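Local structure of regulation of enolase protein 1 (Saccharomyces cerevisiae, 3O12) at residues 56-61 and 67-72; 111-116 and 187-192; 162-165 and 169-172. The protein functions in the galactose metabolic pathway via the Gal83 protein and may control the level of the enolase Eno1. All blocks are in the same frame, centred on the assembly; numbering follows the deposited sequence.

Overall arrangement
Following the chain from the N terminus, contact 1 closes first: residues 56-61 and 67-72 form a hairpin separated by only five residues. Contact 2 opens later, at 111-116, and closes after a much longer excursion at 187-192, bringing strand 110-119 against strand 185-191. Within that excursion falls contact 3, another local closure, in which 162-165 meets 169-172; none of the three cross. Contacts 1 and 2 belong to the same curled antiparallel sheet and touch each other. Contact 3 lies at the edge of the second, seven-stranded sheet, on the opposite side of the chain's centre from contact 1, their nearest atoms about 17 Å apart.

Contact 1 of 3, residues 56-61 and 67-72; sequences KTDFWR and FTRDSG. With SO4 (sulfate ion), chain D; EDO (1,2-ethanediol), chain H; SO4 (sulfate ion), chain E; EDO (1,2-ethanediol), chain G.
Trp60 and Arg69 are the central pair of an antiparallel beta hairpin, in which the short strand 59-61 runs beside the start of strand 68-78 at the periphery of the curled sheet. Their backbones bond in both directions, Arg69 N to Trp60 O at 2.8 Å and Trp60 N to Arg69 O at 3.0 Å. Two residues before Trp60, just ahead of the strand, the pattern changes. Asp58 N donates to the hydroxyl Ser71 OG (3.0 Å) instead of a backbone carbonyl, while Asp58 O receives Ser71 N and, weakly, Gly72 N. Serine suits this place because its OG, set between backbone N and carbonyl carbon (chi1 55°), reaches the backbone N of Asp58 on the partner segment.

The hairpin is part of a beta-sandwich, and its two faces differ. On one, the Phe59 ring lies against Gly72, whose CA sits 3.8 Å from the ring centroid in a CH-pi contact; the missing side chain lets the backbone come this close. Asp70 OD1 approaches the edge of that ring, 3.5 Å from Phe59 CE1, while the same carboxylate forms a salt bridge with Arg105. On the other face Trp60 meets Phe67 obliquely, CD1 to CE1 3.9 Å, with planes at 62°. Trp60 NE1 is held by Thr63 O in the turn. A bend at chi2 (-89°) folds the Arg69 side chain back, laying NH2 over the face of the Phe67 ring, and the guanidinium clasps a sulfate, NH2 to O4 at 2.7 Å. That ion probably comes from the crystallisation liquor.

Contact 2 of 3, residues 111-116 and 187-192; sequences WLKAGI and GPMACT. With EDO (1,2-ethanediol), chain G.
Lys113 NZ, at the end of the side chain whose CB meets Met189, is gripped by several groups. The amine probably donates to a backbone carbonyl, with Lys113 NZ 2.9 Å from Phe59 O. It also bonds to Gln99 OE1 and forms a long, weak ion pair with Asp58 OD1. A lysine in so buried a place needs such partners, and the Asp58 carboxylate, though distant, may help favour the charged form. An ethanediol, probably from the crystallisation liquor, is modelled too close to this amine, so the details there are doubtful; its bonds to Glu117 and Asp58 may mark a small polar pocket. Lys113 sets CG between its backbone N and carbonyl carbon (chi1 65°), and the extended chain beyond carries NZ away from the methyl toward strand 59-61.

The direct contact is small, the van der Waals packing of one methyl. Met189, present as selenomethionine, bends at chi2 and chi3 (-84° and -51°) and swings its terminal CE to within 3.8 Å of Lys113 CB and 3.7 Å of Ala114 O. A long, unbranched side chain can span the distance between the strands, whose CA atoms at Lys113 and Met189 are 7.5 Å apart. Gly115 adopts backbone angles that a side chain would hinder, and the chain turns its corner there.

Strand 102-105 pairs with both strands 110-119 and 185-191, and Met103 also touches Met189. Across the sandwich, Leu112 and Ala114 pack on Ile161 of strand 158-164, while strand 122-131 borders 110-119.

Contact 3 of 3, residues 162-165 and 169-172; sequences QVSS and TWPL
Ser164 reaches toward the returning segment of the loop that ends a hairpin, and both of its side-chain atoms are occupied. Its CB lies over the indole of Trp170, 3.6 Å from the centroid of the six-membered ring and only 15° off the ring normal, a CH-pi contact in which the nearest ring atom is CE3. Ser164 CB comes closer still to Thr169 O, at 3.1 Å. The next atom, OG, stands anti to the backbone N (chi1 -179°), and this turns it past the ring to Thr169 O, to which it donates at 2.8 Å. As an acceptor, the same oxygen takes the N-H of Asp166, closing an ST turn, and that of Lys167. Three bonds thus hold one buried hydroxyl; serine is small enough to sit beneath a tryptophan and polar enough to fasten the loop. Thr169 O has a further donor in a water that also accepts from Ser165 N.

Trp170 is fixed by more than Ser164: Arg151 makes a cation-pi contact with it and Trp149 touches it, so the indole ties the loop to strand 148-155 of the seven-stranded sheet. Beside it the two segments begin to pair. Val163 N donates to Pro171 O at 3.1 Å, with an angle of 158° at the hydrogen, and Gln162 faces Leu172 as a non-hydrogen-bonded antiparallel pair. Val163 CG1 meets Pro171 CG at 4.1 Å.

The reverse bond is missing because proline has no N-H: Val163 O instead meets Pro171 CD at 3.1 Å. A CA-H contact adds to this, Trp170 CA lying 3.4 Å from Val163 O. The chemistry therefore implies a hairpin end in which regular backbone pairing gives way to a serine hydroxyl, a water and an indole face.

Contact 1 of 3, residues 56-61 and 67-72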
ATOM      1  N   LYS A  56      -5.437   7.886 -14.273  1.00 20.52           N
ATOM      2  CA  LYS A  56      -5.847   6.542 -14.668  1.00 28.01           C
ATOM      3  C   LYS A  56      -4.898   5.469 -14.149  1.00 24.17           C
ATOM      4  O   LYS A  56      -4.448   4.593 -14.897  1.00 26.04           O
ATOM      5  CB  LYS A  56      -6.008   6.452 -16.189  1.00 32.85           C
ATOM      6  CG  LYS A  56      -7.166   7.286 -16.720  1.00 42.34           C
ATOM      7  CD  LYS A  56      -7.512   6.935 -18.162  1.00 55.87           C
ATOM      8  CE  LYS A  56      -6.882   7.907 -19.152  1.00 64.91           C
ATOM      9  NZ  LYS A  56      -5.393   7.849 -19.151  1.00 67.34           N
ATOM     10  N   THR A  57      -4.592   5.548 -12.858  1.00 19.29           N
ATOM     11  CA  THR A  57      -3.754   4.550 -12.205  1.00 17.70           C
ATOM     12  C   THR A  57      -4.566   3.813 -11.136  1.00 18.78           C
ATOM     13  O   THR A  57      -5.272   4.436 -10.342  1.00 17.66           O
ATOM     14  CB  THR A  57      -2.474   5.185 -11.609  1.00 16.94           C
ATOM     15  OG1 THR A  57      -2.819   6.329 -10.822  1.00 17.10           O
ATOM     16  CG2 THR A  57      -1.530   5.635 -12.729  1.00 18.00           C
ATOM     17  N   ASP A  58      -4.494   2.484 -11.141  1.00 14.02           N
ATOM     18  CA  ASP A  58      -5.320   1.683 -10.231  1.00 16.90           C
ATOM     19  C   ASP A  58      -4.772   0.259 -10.104  1.00 14.92           C
ATOM     20  O   ASP A  58      -3.995  -0.200 -10.944  1.00 15.32           O
ATOM     21  CB  ASP A  58      -6.771   1.656 -10.743  1.00 18.38           C
ATOM     22  CG  ASP A  58      -7.792   1.287  -9.663  1.00 22.74           C
ATOM     23  OD1 ASP A  58      -7.432   1.182  -8.469  1.00 21.63           O
ATOM     24  OD2 ASP A  58      -8.979   1.127 -10.033  1.00 28.73           O
ATOM     25  N   PHE A  59      -5.200  -0.440  -9.054  1.00 14.30           N
ATOM     26  CA  PHE A  59      -4.911  -1.859  -8.884  1.00 13.27           C
ATOM     27  C   PHE A  59      -6.220  -2.547  -8.541  1.00 14.12           C
ATOM     28  O   PHE A  59      -6.830  -2.239  -7.516  1.00 14.11           O
ATOM     29  CB  PHE A  59      -3.934  -2.092  -7.723  1.00 14.40           C
ATOM     30  CG  PHE A  59      -2.500  -1.757  -8.033  1.00 15.00           C
ATOM     31  CD1 PHE A  59      -1.786  -2.484  -8.985  1.00 14.55           C
ATOM     32  CD2 PHE A  59      -1.853  -0.751  -7.329  1.00 13.14           C
ATOM     33  CE1 PHE A  59      -0.447  -2.183  -9.247  1.00 13.88           C
ATOM     34  CE2 PHE A  59      -0.513  -0.444  -7.587  1.00 13.50           C
ATOM     35  CZ  PHE A  59       0.180  -1.156  -8.544  1.00 15.08           C
ATOM     36  N   TRP A  60      -6.645  -3.480  -9.386  1.00 12.16           N
ATOM     37  CA  TRP A  60      -7.882  -4.222  -9.153  1.00 13.30           C
ATOM     38  C   TRP A  60      -7.880  -5.447 -10.045  1.00 14.12           C
ATOM     39  O   TRP A  60      -7.411  -5.375 -11.172  1.00 15.49           O
ATOM     40  CB  TRP A  60      -9.117  -3.369  -9.492  1.00 13.86           C
ATOM     41  CG  TRP A  60     -10.397  -4.044  -9.088  1.00 13.87           C
ATOM     42  CD1 TRP A  60     -11.277  -4.726  -9.895  1.00 15.25           C
ATOM     43  CD2 TRP A  60     -10.927  -4.118  -7.762  1.00 13.42           C
ATOM     44  NE1 TRP A  60     -12.330  -5.206  -9.141  1.00 14.47           N
ATOM     45  CE2 TRP A  60     -12.132  -4.848  -7.831  1.00 13.34           C
ATOM     46  CE3 TRP A  60     -10.498  -3.639  -6.518  1.00 13.83           C
ATOM     47  CZ2 TRP A  60     -12.912  -5.110  -6.700  1.00 15.48           C
ATOM     48  CZ3 TRP A  60     -11.275  -3.900  -5.395  1.00 13.98           C
ATOM     49  CH2 TRP A  60     -12.471  -4.631  -5.498  1.00 13.97           C
ATOM     50  N   ARG A  61      -8.412  -6.565  -9.556  1.00 13.72           N
ATOM     51  CA  ARG A  61      -8.558  -7.746 -10.403  1.00 14.95           C
ATOM     52  C   ARG A  61      -9.965  -8.329 -10.355  1.00 13.96           C
ATOM     53  O   ARG A  61     -10.340  -9.000  -9.391  1.00 14.37           O
ATOM     54  CB  ARG A  61      -7.542  -8.839 -10.047  1.00 20.21           C
ATOM     55  CG  ARG A  61      -6.251  -8.762 -10.831  1.00 32.77           C
ATOM     56  CD  ARG A  61      -5.369  -9.986 -10.590  1.00 24.79           C
ATOM     57  NE  ARG A  61      -5.752 -11.163 -11.368  1.00 30.89           N
ATOM     58  CZ  ARG A  61      -5.404 -11.370 -12.637  1.00 33.54           C
ATOM     59  NH1 ARG A  61      -5.787 -12.478 -13.258  1.00 43.96           N
ATOM     60  NH2 ARG A  61      -4.686 -10.467 -13.292  1.00 29.09           N
ATOM     61  N   PHE A  67     -13.238  -5.659 -14.656  1.00 18.04           N
ATOM     62  CA  PHE A  67     -12.018  -5.218 -15.308  1.00 20.90           C
ATOM     63  C   PHE A  67     -10.823  -5.519 -14.427  1.00 18.63           C
ATOM     64  O   PHE A  67     -10.963  -5.827 -13.240  1.00 16.97           O
ATOM     65  CB  PHE A  67     -12.071  -3.733 -15.683  1.00 20.66           C
ATOM     66  CG  PHE A  67     -12.370  -2.806 -14.531  1.00 22.51           C
ATOM     67  CD1 PHE A  67     -11.486  -2.669 -13.477  1.00 22.73           C
ATOM     68  CD2 PHE A  67     -13.536  -2.049 -14.521  1.00 24.60           C
ATOM     69  CE1 PHE A  67     -11.761  -1.809 -12.424  1.00 26.03           C
ATOM     70  CE2 PHE A  67     -13.808  -1.183 -13.481  1.00 21.02           C
ATOM     71  CZ  PHE A  67     -12.928  -1.069 -12.429  1.00 24.72           C
ATOM     72  N   THR A  68      -9.644  -5.455 -15.031  1.00 18.30           N
ATOM     73  CA  THR A  68      -8.409  -5.614 -14.293  1.00 16.95           C
ATOM     74  C   THR A  68      -7.553  -4.394 -14.548  1.00 15.86           C
ATOM     75  O   THR A  68      -7.500  -3.884 -15.672  1.00 20.27           O
ATOM     76  CB  THR A  68      -7.684  -6.908 -14.713  1.00 22.55           C
ATOM     77  OG1 THR A  68      -8.503  -8.038 -14.367  1.00 24.05           O
ATOM     78  CG2 THR A  68      -6.347  -7.026 -14.012  1.00 25.13           C
ATOM     79  N   ARG A  69      -6.894  -3.923 -13.496  1.00 15.69           N
ATOM     80  CA  ARG A  69      -5.986  -2.781 -13.585  1.00 16.51           C
ATOM     81  C   ARG A  69      -4.717  -3.110 -12.828  1.00 14.46           C
ATOM     82  O   ARG A  69      -4.771  -3.588 -11.691  1.00 14.67           O
ATOM     83  CB  ARG A  69      -6.609  -1.534 -12.957  1.00 18.85           C
ATOM     84  CG  ARG A  69      -8.013  -1.210 -13.454  1.00 28.01           C
ATOM     85  CD  ARG A  69      -7.957  -0.329 -14.673  1.00 34.31           C
ATOM     86  NE  ARG A  69      -9.287   0.081 -15.120  1.00 38.56           N
ATOM     87  CZ  ARG A  69      -9.926  -0.462 -16.150  1.00 35.75           C
ATOM     88  NH1 ARG A  69      -9.357  -1.441 -16.841  1.00 38.96           N
ATOM     89  NH2 ARG A  69     -11.130  -0.025 -16.493  1.00 35.57           N
ATOM     90  N   ASP A  70      -3.573  -2.851 -13.461  1.00 15.27           N
ATOM     91  CA  ASP A  70      -2.272  -3.063 -12.823  1.00 13.28           C
ATOM     92  C   ASP A  70      -1.372  -1.869 -13.100  1.00 15.95           C
ATOM     93  O   ASP A  70      -0.163  -2.021 -13.301  1.00 15.45           O
ATOM     94  CB  ASP A  70      -1.634  -4.349 -13.354  1.00 13.35           C
ATOM     95  CG  ASP A  70      -0.585  -4.933 -12.404  1.00 18.29           C
ATOM     96  OD1 ASP A  70      -0.844  -5.032 -11.183  1.00 18.17           O
ATOM     97  OD2 ASP A  70       0.501  -5.325 -12.893  1.00 19.77           O
ATOM     98  N   SER A  71      -1.975  -0.685 -13.104  1.00 14.80           N
ATOM     99  CA  SER A  71      -1.320   0.566 -13.514  1.00 14.17           C
ATOM    100  C   SER A  71      -0.926   1.480 -12.351  1.00 14.11           C
ATOM    101  O   SER A  71      -0.372   2.566 -12.559  1.00 15.04           O
ATOM    102  CB  SER A  71      -2.254   1.339 -14.450  1.00 18.14           C
ATOM    103  OG  SER A  71      -3.521   1.540 -13.825  1.00 16.53           O
ATOM    104  N   GLY A  72      -1.229   1.065 -11.123  1.00 14.34           N
ATOM    105  CA  GLY A  72      -0.917   1.885  -9.966  1.00 12.88           C
ATOM    106  C   GLY A  72       0.569   2.045  -9.721  1.00 14.43           C
ATOM    107  O   GLY A  72       1.382   1.260 -10.216  1.00 14.77           O
TER
HETATM  108  S   SO4 D 203      -3.378  -2.055 -16.668  0.72 47.15           S
HETATM  109  O1  SO4 D 203      -3.879  -3.371 -16.277  0.72 59.81           O
HETATM  110  O2  SO4 D 203      -2.129  -1.771 -15.967  0.72 56.64           O
HETATM  111  O3  SO4 D 203      -3.124  -2.057 -18.105  0.72 54.54           O
HETATM  112  O4  SO4 D 203      -4.377  -1.035 -16.354  0.72 41.58           O
HETATM  113  C1  EDO H 207     -12.832  -0.679  -7.487  1.00 39.97           C
HETATM  114  O1  EDO H 207     -13.619   0.515  -7.558  1.00 45.44           O
HETATM  115  C2  EDO H 207     -11.789  -0.663  -8.599  1.00 41.01           C
HETATM  116  O2  EDO H 207     -10.857   0.395  -8.352  1.00 44.61           O
HETATM  117  S   SO4 E 204     -11.687  -2.464 -19.504  0.70 57.86           S
HETATM  118  O1  SO4 E 204     -12.797  -3.416 -19.494  0.70 58.01           O
HETATM  119  O2  SO4 E 204     -10.479  -3.116 -19.006  0.70 52.65           O
HETATM  120  O3  SO4 E 204     -11.452  -1.992 -20.867  0.70 61.78           O
HETATM  121  O4  SO4 E 204     -12.024  -1.325 -18.656  0.70 55.82           O
HETATM  122  C1  EDO G 206     -10.128  -0.318  -3.903  1.00 31.96           C
HETATM  123  O1  EDO G 206      -9.300   0.647  -3.246  1.00 46.42           O
HETATM  124  C2  EDO G 206      -9.631  -0.519  -5.327  1.00 25.94           C
HETATM  125  O2  EDO G 206      -9.399   0.740  -5.974  1.00 46.52           O
HETATM  126  O   HOH W   1      -5.772   1.804 -15.418  1.00 45.90           O
HETATM  127  O   HOH W   2     -10.121   1.732 -12.678  1.00 33.66           O

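Contact 2 of 3, residues 111-116 and 187-192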
ATOM      1  N   TRP A 111      -1.417 -10.072  -4.727  1.00 11.21           N
ATOM      2  CA  TRP A 111      -0.941  -8.872  -4.063  1.00 10.49           C
ATOM      3  C   TRP A 111      -1.948  -8.388  -3.041  1.00 11.11           C
ATOM      4  O   TRP A 111      -3.085  -8.862  -2.986  1.00 11.30           O
ATOM      5  CB  TRP A 111      -0.628  -7.757  -5.075  1.00 12.71           C
ATOM      6  CG  TRP A 111      -1.698  -7.437  -6.115  1.00 12.50           C
ATOM      7  CD1 TRP A 111      -1.701  -7.822  -7.417  1.00 12.13           C
ATOM      8  CD2 TRP A 111      -2.876  -6.620  -5.939  1.00 10.85           C
ATOM      9  NE1 TRP A 111      -2.800  -7.321  -8.071  1.00 12.36           N
ATOM     10  CE2 TRP A 111      -3.540  -6.576  -7.187  1.00 11.12           C
ATOM     11  CE3 TRP A 111      -3.432  -5.930  -4.855  1.00 11.56           C
ATOM     12  CZ2 TRP A 111      -4.738  -5.882  -7.380  1.00 13.21           C
ATOM     13  CZ3 TRP A 111      -4.618  -5.231  -5.048  1.00 12.48           C
ATOM     14  CH2 TRP A 111      -5.262  -5.214  -6.297  1.00 11.71           C
ATOM     15  N   LEU A 112      -1.514  -7.460  -2.207  1.00 10.53           N
ATOM     16  CA  LEU A 112      -2.374  -6.795  -1.246  1.00 12.18           C
ATOM     17  C   LEU A 112      -2.035  -5.327  -1.267  1.00 11.52           C
ATOM     18  O   LEU A 112      -0.866  -4.962  -1.371  1.00 12.15           O
ATOM     19  CB  LEU A 112      -2.139  -7.352   0.159  1.00 15.78           C
ATOM     20  CG  LEU A 112      -2.901  -6.562   1.231  1.00 25.48           C
ATOM     21  CD1 LEU A 112      -3.753  -7.456   2.138  1.00 28.46           C
ATOM     22  CD2 LEU A 112      -1.949  -5.668   2.027  1.00 22.50           C
ATOM     23  N   LYS A 113      -3.042  -4.473  -1.176  1.00 12.25           N
ATOM     24  CA  LYS A 113      -2.812  -3.048  -0.964  1.00 11.97           C
ATOM     25  C   LYS A 113      -3.627  -2.617   0.248  1.00 12.20           C
ATOM     26  O   LYS A 113      -4.685  -3.175   0.534  1.00 12.07           O
ATOM     27  CB  LYS A 113      -3.176  -2.214  -2.198  1.00 14.58           C
ATOM     28  CG  LYS A 113      -4.648  -2.208  -2.573  1.00 15.10           C
ATOM     29  CD  LYS A 113      -4.927  -1.347  -3.821  1.00 16.11           C
ATOM     30  CE  LYS A 113      -6.413  -1.389  -4.149  1.00 20.42           C
ATOM     31  NZ  LYS A 113      -6.851  -0.451  -5.233  1.00 22.38           N
ATOM     32  N   ALA A 114      -3.140  -1.632   0.989  1.00 10.94           N
ATOM     33  CA  ALA A 114      -3.861  -1.140   2.159  1.00 11.26           C
ATOM     34  C   ALA A 114      -3.484   0.299   2.419  1.00 11.86           C
ATOM     35  O   ALA A 114      -2.360   0.707   2.149  1.00 12.77           O
ATOM     36  CB  ALA A 114      -3.530  -1.991   3.380  1.00 14.04           C
ATOM     37  N   GLY A 115      -4.420   1.076   2.933  1.00 12.06           N
ATOM     38  CA  GLY A 115      -4.141   2.464   3.262  1.00 12.70           C
ATOM     39  C   GLY A 115      -5.409   3.276   3.262  1.00 13.34           C
ATOM     40  O   GLY A 115      -6.476   2.749   3.575  1.00 16.35           O
ATOM     41  N   ILE A 116      -5.290   4.552   2.924  1.00 14.66           N
ATOM     42  CA  ILE A 116      -6.443   5.439   2.874  1.00 16.27           C
ATOM     43  C   ILE A 116      -6.950   5.536   1.446  1.00 24.25           C
ATOM     44  O   ILE A 116      -6.172   5.538   0.490  1.00 22.63           O
ATOM     45  CB  ILE A 116      -6.093   6.827   3.419  1.00 21.55           C
ATOM     46  CG1 ILE A 116      -5.920   6.761   4.934  1.00 22.71           C
ATOM     47  CG2 ILE A 116      -7.170   7.849   3.045  1.00 24.46           C
ATOM     48  CD1 ILE A 116      -7.198   6.425   5.685  1.00 24.10           C
ATOM     49  N   GLY A 187       6.255  -2.163  -0.255  1.00 10.71           N
ATOM     50  CA  GLY A 187       6.620  -0.763  -0.312  1.00 11.21           C
ATOM     51  C   GLY A 187       5.470   0.173  -0.633  1.00  9.88           C
ATOM     52  O   GLY A 187       4.320  -0.256  -0.798  1.00 10.93           O
ATOM     53  N   PRO A 188       5.755   1.471  -0.699  1.00  9.33           N
ATOM     54  CA  PRO A 188       4.780   2.518  -1.012  1.00 12.61           C
ATOM     55  C   PRO A 188       3.916   2.219  -2.234  1.00 12.01           C
ATOM     56  O   PRO A 188       4.387   1.724  -3.257  1.00 11.81           O
ATOM     57  CB  PRO A 188       5.676   3.737  -1.279  1.00 13.18           C
ATOM     58  CG  PRO A 188       6.811   3.504  -0.368  1.00 12.88           C
ATOM     59  CD  PRO A 188       7.106   2.034  -0.529  1.00  9.42           C
HETATM   60  N   MSE A 189       2.637   2.561  -2.121  1.00 11.11           N
HETATM   61  CA  MSE A 189       1.721   2.457  -3.235  1.00 12.21           C
HETATM   62  C   MSE A 189       0.857   3.717  -3.277  1.00 10.77           C
HETATM   63  O   MSE A 189       0.511   4.269  -2.238  1.00 12.86           O
HETATM   64  CB  MSE A 189       0.870   1.194  -3.030  1.00 17.88           C
HETATM   65  CG  MSE A 189      -0.343   1.009  -3.910  1.00 29.11           C
HETATM   66 SE   MSE A 189      -1.965   1.914  -3.303  0.72 21.75          SE
HETATM   67  CE  MSE A 189      -2.147   1.354  -1.441  1.00 28.48           C
ATOM     68  N   ALA A 190       0.517   4.177  -4.480  1.00 12.15           N
ATOM     69  CA  ALA A 190      -0.431   5.282  -4.625  1.00 13.72           C
ATOM     70  C   ALA A 190      -1.129   5.205  -5.980  1.00 16.28           C
ATOM     71  O   ALA A 190      -0.510   4.836  -6.983  1.00 15.71           O
ATOM     72  CB  ALA A 190       0.276   6.628  -4.452  1.00 14.80           C
ATOM     73  N   CYS A 191      -2.415   5.557  -6.002  1.00 14.45           N
ATOM     74  CA  CYS A 191      -3.262   5.414  -7.190  1.00 16.69           C
ATOM     75  C   CYS A 191      -4.233   6.584  -7.272  1.00 13.90           C
ATOM     76  O   CYS A 191      -4.717   7.063  -6.246  1.00 16.51           O
ATOM     77  CB  CYS A 191      -4.126   4.130  -7.118  1.00 17.04           C
ATOM     78  SG  CYS A 191      -3.217   2.608  -7.089  1.00 24.66           S
ATOM     79  N   THR A 192      -4.497   7.041  -8.492  1.00 13.93           N
ATOM     80  CA  THR A 192      -5.662   7.878  -8.783  1.00 17.09           C
ATOM     81  C   THR A 192      -6.331   7.337 -10.043  1.00 19.68           C
ATOM     82  O   THR A 192      -5.893   7.622 -11.153  1.00 18.44           O
ATOM     83  CB  THR A 192      -5.303   9.364  -8.990  1.00 19.30           C
ATOM     84  OG1 THR A 192      -4.127   9.474  -9.803  1.00 18.57           O
ATOM     85  CG2 THR A 192      -5.057  10.045  -7.659  1.00 20.43           C
TER
HETATM   86  C1  EDO G 206     -10.128  -0.318  -3.903  1.00 31.96           C
HETATM   87  O1  EDO G 206      -9.300   0.647  -3.246  1.00 46.42           O
HETATM   88  C2  EDO G 206      -9.631  -0.519  -5.327  1.00 25.94           C
HETATM   89  O2  EDO G 206      -9.399   0.740  -5.974  1.00 46.52           O

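Contact 3 of 3, residues 162-165 and 169-172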
ATOM      1  N   GLN A 162      -1.497  -3.764  10.262  1.00 12.30           N
ATOM      2  CA  GLN A 162      -1.831  -2.892  11.378  1.00 14.00           C
ATOM      3  C   GLN A 162      -1.680  -1.441  10.940  1.00 13.74           C
ATOM      4  O   GLN A 162      -0.903  -1.126  10.022  1.00 12.77           O
ATOM      5  CB  GLN A 162      -0.905  -3.161  12.564  1.00 14.60           C
ATOM      6  CG  GLN A 162      -1.014  -4.563  13.136  1.00 14.91           C
ATOM      7  CD  GLN A 162       0.122  -4.878  14.084  1.00 20.80           C
ATOM      8  OE1 GLN A 162       0.088  -4.521  15.266  1.00 25.75           O
ATOM      9  NE2 GLN A 162       1.138  -5.549  13.573  1.00 19.25           N
ATOM     10  N   VAL A 163      -2.415  -0.549  11.597  1.00 12.85           N
ATOM     11  CA  VAL A 163      -2.356   0.872  11.292  1.00 14.08           C
ATOM     12  C   VAL A 163      -2.074   1.631  12.581  1.00 14.54           C
ATOM     13  O   VAL A 163      -2.375   1.139  13.670  1.00 15.94           O
ATOM     14  CB  VAL A 163      -3.682   1.351  10.646  1.00 13.39           C
ATOM     15  CG1 VAL A 163      -4.846   1.223  11.635  1.00 16.42           C
ATOM     16  CG2 VAL A 163      -3.576   2.775  10.153  1.00 15.33           C
ATOM     17  N   SER A 164      -1.491   2.818  12.469  1.00 12.87           N
ATOM     18  CA  SER A 164      -1.267   3.633  13.660  1.00 15.38           C
ATOM     19  C   SER A 164      -1.367   5.121  13.364  1.00 16.54           C
ATOM     20  O   SER A 164      -0.948   5.580  12.304  1.00 15.99           O
ATOM     21  CB  SER A 164       0.100   3.315  14.265  1.00 14.42           C
ATOM     22  OG  SER A 164       0.314   4.079  15.447  1.00 16.52           O
ATOM     23  N   SER A 165      -1.933   5.876  14.305  1.00 16.07           N
ATOM     24  CA  SER A 165      -1.996   7.325  14.171  1.00 15.51           C
ATOM     25  C   SER A 165      -0.892   8.010  14.970  1.00 20.43           C
ATOM     26  O   SER A 165      -0.698   9.220  14.854  1.00 21.64           O
ATOM     27  CB  SER A 165      -3.352   7.835  14.652  1.00 21.12           C
ATOM     28  OG  SER A 165      -3.496   7.599  16.041  1.00 26.33           O
ATOM     29  N   THR A 169       0.545   2.862  19.229  1.00 19.97           N
ATOM     30  CA  THR A 169      -0.478   1.826  19.293  1.00 20.71           C
ATOM     31  C   THR A 169      -0.811   1.364  17.875  1.00 18.46           C
ATOM     32  O   THR A 169      -0.981   2.195  16.983  1.00 20.15           O
ATOM     33  CB  THR A 169      -1.760   2.385  19.938  1.00 30.73           C
ATOM     34  OG1 THR A 169      -1.413   3.094  21.136  1.00 35.26           O
ATOM     35  CG2 THR A 169      -2.729   1.272  20.268  1.00 31.22           C
ATOM     36  N   TRP A 170      -0.905   0.049  17.678  1.00 19.08           N
ATOM     37  CA  TRP A 170      -1.018  -0.543  16.339  1.00 18.03           C
ATOM     38  C   TRP A 170      -2.190  -1.514  16.177  1.00 18.98           C
ATOM     39  O   TRP A 170      -1.988  -2.727  16.086  1.00 22.95           O
ATOM     40  CB  TRP A 170       0.282  -1.275  15.992  1.00 19.01           C
ATOM     41  CG  TRP A 170       1.494  -0.393  15.963  1.00 17.60           C
ATOM     42  CD1 TRP A 170       2.295  -0.060  17.016  1.00 20.05           C
ATOM     43  CD2 TRP A 170       2.051   0.266  14.813  1.00 17.94           C
ATOM     44  NE1 TRP A 170       3.311   0.767  16.597  1.00 21.26           N
ATOM     45  CE2 TRP A 170       3.181   0.983  15.249  1.00 18.81           C
ATOM     46  CE3 TRP A 170       1.699   0.319  13.458  1.00 18.28           C
ATOM     47  CZ2 TRP A 170       3.969   1.743  14.380  1.00 18.71           C
ATOM     48  CZ3 TRP A 170       2.480   1.074  12.598  1.00 17.80           C
ATOM     49  CH2 TRP A 170       3.600   1.775  13.064  1.00 16.94           C
ATOM     50  N   PRO A 171      -3.423  -0.986  16.114  1.00 17.16           N
ATOM     51  CA  PRO A 171      -4.601  -1.839  15.928  1.00 20.66           C
ATOM     52  C   PRO A 171      -4.550  -2.668  14.645  1.00 19.12           C
ATOM     53  O   PRO A 171      -4.031  -2.230  13.610  1.00 15.77           O
ATOM     54  CB  PRO A 171      -5.765  -0.841  15.863  1.00 26.34           C
ATOM     55  CG  PRO A 171      -5.152   0.495  15.692  1.00 22.93           C
ATOM     56  CD  PRO A 171      -3.785   0.428  16.298  1.00 21.31           C
ATOM     57  N   LEU A 172      -5.109  -3.871  14.725  1.00 19.24           N
ATOM     58  CA  LEU A 172      -5.233  -4.760  13.579  1.00 21.47           C
ATOM     59  C   LEU A 172      -6.249  -4.235  12.578  1.00 19.54           C
ATOM     60  O   LEU A 172      -7.329  -3.746  12.961  1.00 25.04           O
ATOM     61  CB  LEU A 172      -5.659  -6.150  14.045  1.00 28.24           C
ATOM     62  CG  LEU A 172      -5.868  -7.175  12.930  1.00 30.76           C
ATOM     63  CD1 LEU A 172      -4.521  -7.696  12.461  1.00 32.20           C
ATOM     64  CD2 LEU A 172      -6.773  -8.328  13.389  1.00 28.61           C
TER
HETATM   65  O   HOH W   3      -3.015   4.352  16.659  1.00 28.60           O